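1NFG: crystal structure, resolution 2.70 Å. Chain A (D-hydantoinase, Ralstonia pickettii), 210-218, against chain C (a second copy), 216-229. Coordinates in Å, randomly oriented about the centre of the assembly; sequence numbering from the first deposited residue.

Chain A, residues 210-218: RPPRVEAEA
Chain C 216-229: AEATARALALAEIV

Two copies of D-hydantoinase meet here helix against helix. Chain C is helical throughout 216-229, and the helix begins earlier in the chain. In chain A, R210(A) and P211(A) lie in a loop (phi/psi -144/70 and -69/165), and a helix follows that runs on past A218(A). The two axes approach to 9.9 Å, and their directions lie at 170°, nearly antiparallel. The register is set by E217(A) and R221(C), whose CA atoms are 5.9 Å apart. The stretches bury 358 Å² in total, and no direct hydrogen bond crosses between them.

E217(C) comes first along chain C. Its CA-to-CB bond points sideways, but the carboxylate comes nearer chain A. The rotamer is t, m with chi3 -60°, and E217(A) has the same one. The two OE2 atoms, E217(A) OE2 and E217(C) OE2, lie 3.3 Å apart. Both are acceptors, so this is a close approach of like charges and not a bond.

R221(C), one turn on, offsets that charge. Its chi angles are -179°, 145°, 47° and 87°. It binds its own chain's glutamate through two hydrogen bonds, R221(C) NH2 to E217(C) OE1 at 2.9 Å and R221(C) NE to E217(C) OE2 at 3.0 Å. These belong to an intrachain salt bridge. Across the contact, E217(A) OE2 lies at the edge of the guanidinium and makes a long salt bridge to R221(C) NE at 3.8 Å. The arginine thus serves both glutamates.

A224(C) points toward chain A. Its small CB fits between two side chains: R213(A) CG is 4.0 Å from A224(C) CB, and E217(A) CG is 3.8 Å from it. Both contacts use the aliphatic part of a charged residue.

E227(C) also points toward chain A, with chi1 and chi2 t and chi3 -29°. R213(A) reaches it with chi angles -160°, 80°, -106° and 151°. A long salt bridge joins R213(A) NE to E227(C) OE1 at 3.8 Å, although the position of OE1 is uncertain. A water gives a second link. It accepts from R213(A) NH1 at 2.7 Å and donates to E227(C) OE2, with the water oxygen 2.7 Å from that atom.

I228(C) closes the contact. Its rotamer is m, m, and its CB leaves sideways, yet CD1 comes nearer chain A. I228(C) CD1 is 4.0 Å from each of P211(A) CG, R213(A) CB and V214(A) CG2. V214(A) is t. One methyl group, CD1, therefore packs against three residues of chain A.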

# COMPACT_ATOMS: atom_id res chain seq x y z
N ARG A 210 17.68 17.17 -3.47
CA ARG A 210 17.06 16.45 -2.36
C ARG A 210 15.57 16.23 -2.61
O ARG A 210 14.71 16.81 -1.94
CB ARG A 210 17.33 17.17 -1.03
CG ARG A 210 17.23 18.68 -1.07
CD ARG A 210 18.19 19.32 -0.07
NE ARG A 210 18.11 18.75 1.27
CZ ARG A 210 19.15 18.65 2.10
NH1 ARG A 210 20.34 19.09 1.72
NH2 ARG A 210 19.01 18.11 3.30
N PRO A 211 15.26 15.36 -3.58
CA PRO A 211 13.90 15.01 -3.99
C PRO A 211 13.18 14.20 -2.91
O PRO A 211 13.80 13.67 -1.99
CB PRO A 211 14.13 14.21 -5.26
CG PRO A 211 15.39 13.47 -4.93
CD PRO A 211 16.25 14.55 -4.32
N PRO A 212 11.85 14.07 -3.04
CA PRO A 212 10.99 13.34 -2.11
C PRO A 212 11.56 12.03 -1.57
O PRO A 212 11.38 11.72 -0.39
CB PRO A 212 9.72 13.13 -2.92
CG PRO A 212 9.63 14.40 -3.70
CD PRO A 212 11.06 14.60 -4.17
N ARG A 213 12.23 11.26 -2.42
CA ARG A 213 12.77 9.98 -1.97
C ARG A 213 13.74 10.16 -0.81
O ARG A 213 13.77 9.35 0.12
CB ARG A 213 13.48 9.26 -3.10
CG ARG A 213 13.63 7.77 -2.87
CD ARG A 213 12.33 7.10 -3.21
NE ARG A 213 11.56 6.67 -2.05
CZ ARG A 213 10.24 6.57 -2.05
NH1 ARG A 213 9.55 6.90 -3.14
NH2 ARG A 213 9.60 6.13 -0.98
N VAL A 214 14.55 11.22 -0.88
CA VAL A 214 15.52 11.52 0.16
C VAL A 214 14.81 11.68 1.50
O VAL A 214 15.26 11.17 2.53
CB VAL A 214 16.29 12.82 -0.17
CG1 VAL A 214 17.20 13.20 0.99
CG2 VAL A 214 17.10 12.64 -1.43
N GLU A 215 13.68 12.39 1.48
CA GLU A 215 12.89 12.60 2.68
C GLU A 215 12.19 11.31 3.10
O GLU A 215 12.28 10.88 4.26
CB GLU A 215 11.84 13.70 2.45
CG GLU A 215 11.09 14.13 3.71
CD GLU A 215 10.08 15.25 3.45
OE1 GLU A 215 10.29 16.05 2.51
OE2 GLU A 215 9.07 15.33 4.20
N ALA A 216 11.50 10.68 2.15
CA ALA A 216 10.75 9.45 2.41
C ALA A 216 11.58 8.38 3.11
O ALA A 216 11.19 7.86 4.16
CB ALA A 216 10.17 8.91 1.11
N GLU A 217 12.72 8.04 2.52
CA GLU A 217 13.60 7.01 3.08
C GLU A 217 13.93 7.30 4.54
O GLU A 217 13.67 6.47 5.42
CB GLU A 217 14.89 6.92 2.24
CG GLU A 217 15.82 5.76 2.59
CD GLU A 217 16.47 5.92 3.95
OE1 GLU A 217 17.19 6.92 4.15
OE2 GLU A 217 16.26 5.04 4.82
N ALA A 218 14.49 8.48 4.80
CA ALA A 218 14.87 8.87 6.16
C ALA A 218 13.67 8.76 7.09
O ALA A 218 13.78 8.23 8.21
CB ALA A 218 15.42 10.28 6.15
N ALA C 216 13.45 -5.20 6.48
CA ALA C 216 12.60 -4.32 5.68
C ALA C 216 13.19 -2.93 5.48
O ALA C 216 13.33 -2.46 4.35
CB ALA C 216 11.22 -4.22 6.31
N GLU C 217 13.54 -2.27 6.58
CA GLU C 217 14.10 -0.92 6.53
C GLU C 217 15.31 -0.87 5.59
O GLU C 217 15.32 -0.09 4.63
CB GLU C 217 14.50 -0.48 7.94
CG GLU C 217 14.94 0.99 8.07
CD GLU C 217 16.26 1.27 7.38
OE1 GLU C 217 17.27 0.64 7.77
OE2 GLU C 217 16.28 2.12 6.46
N ALA C 218 16.31 -1.70 5.86
CA ALA C 218 17.52 -1.74 5.04
C ALA C 218 17.18 -1.96 3.58
O ALA C 218 17.71 -1.29 2.68
CB ALA C 218 18.45 -2.83 5.54
N THR C 219 16.28 -2.91 3.33
CA THR C 219 15.87 -3.20 1.97
C THR C 219 15.36 -1.91 1.32
O THR C 219 15.82 -1.51 0.24
CB THR C 219 14.77 -4.26 1.95
OG1 THR C 219 15.29 -5.48 2.51
CG2 THR C 219 14.28 -4.51 0.53
N ALA C 220 14.42 -1.25 1.98
CA ALA C 220 13.86 -0.02 1.44
C ALA C 220 14.92 1.03 1.17
O ALA C 220 14.92 1.67 0.11
CB ALA C 220 12.80 0.52 2.38
N ARG C 221 15.83 1.21 2.12
CA ARG C 221 16.90 2.20 1.99
C ARG C 221 17.77 1.91 0.76
O ARG C 221 18.04 2.80 -0.06
CB ARG C 221 17.75 2.20 3.27
CG ARG C 221 18.91 3.19 3.30
CD ARG C 221 19.11 3.72 4.71
NE ARG C 221 19.11 2.66 5.72
CZ ARG C 221 20.19 1.97 6.08
NH1 ARG C 221 21.37 2.24 5.52
NH2 ARG C 221 20.09 1.01 6.99
N ALA C 222 18.22 0.66 0.64
CA ALA C 222 19.04 0.28 -0.49
C ALA C 222 18.30 0.62 -1.79
O ALA C 222 18.85 1.27 -2.68
CB ALA C 222 19.37 -1.21 -0.42
N LEU C 223 17.05 0.18 -1.89
CA LEU C 223 16.26 0.44 -3.09
C LEU C 223 16.10 1.94 -3.35
O LEU C 223 16.12 2.38 -4.50
CB LEU C 223 14.90 -0.25 -2.97
CG LEU C 223 15.00 -1.78 -2.90
CD1 LEU C 223 13.68 -2.39 -2.46
CD2 LEU C 223 15.40 -2.31 -4.26
N ALA C 224 15.96 2.71 -2.27
CA ALA C 224 15.81 4.16 -2.39
C ALA C 224 17.10 4.75 -2.97
O ALA C 224 17.07 5.62 -3.86
CB ALA C 224 15.52 4.76 -1.03
N LEU C 225 18.23 4.28 -2.45
CA LEU C 225 19.53 4.75 -2.92
C LEU C 225 19.71 4.37 -4.38
O LEU C 225 20.23 5.16 -5.18
CB LEU C 225 20.65 4.13 -2.06
CG LEU C 225 21.22 4.99 -0.92
CD1 LEU C 225 20.31 6.19 -0.61
CD2 LEU C 225 21.41 4.12 0.32
N ALA C 226 19.28 3.16 -4.74
CA ALA C 226 19.38 2.72 -6.13
C ALA C 226 18.54 3.67 -6.99
O ALA C 226 18.95 4.06 -8.08
CB ALA C 226 18.88 1.29 -6.26
N GLU C 227 17.37 4.05 -6.48
CA GLU C 227 16.49 4.96 -7.20
C GLU C 227 17.17 6.31 -7.44
O GLU C 227 17.07 6.87 -8.53
CB GLU C 227 15.20 5.19 -6.41
CG GLU C 227 14.09 5.82 -7.24
CD GLU C 227 12.82 6.07 -6.45
OE1 GLU C 227 12.55 5.33 -5.47
OE2 GLU C 227 12.08 7.01 -6.81
N ILE C 228 17.83 6.82 -6.40
CA ILE C 228 18.53 8.11 -6.47
C ILE C 228 19.65 8.08 -7.50
O ILE C 228 19.77 8.99 -8.33
CB ILE C 228 19.15 8.50 -5.10
CG1 ILE C 228 18.04 8.72 -4.07
CG2 ILE C 228 20.00 9.75 -5.24
CD1 ILE C 228 17.17 9.91 -4.37
N VAL C 229 20.48 7.05 -7.45
CA VAL C 229 21.57 6.92 -8.40
C VAL C 229 21.00 6.54 -9.75
O VAL C 229 21.63 6.74 -10.79
CB VAL C 229 22.58 5.84 -7.96
CG1 VAL C 229 23.62 5.63 -9.04
CG2 VAL C 229 23.25 6.26 -6.66
O HOH W 1 10.05 8.14 -5.46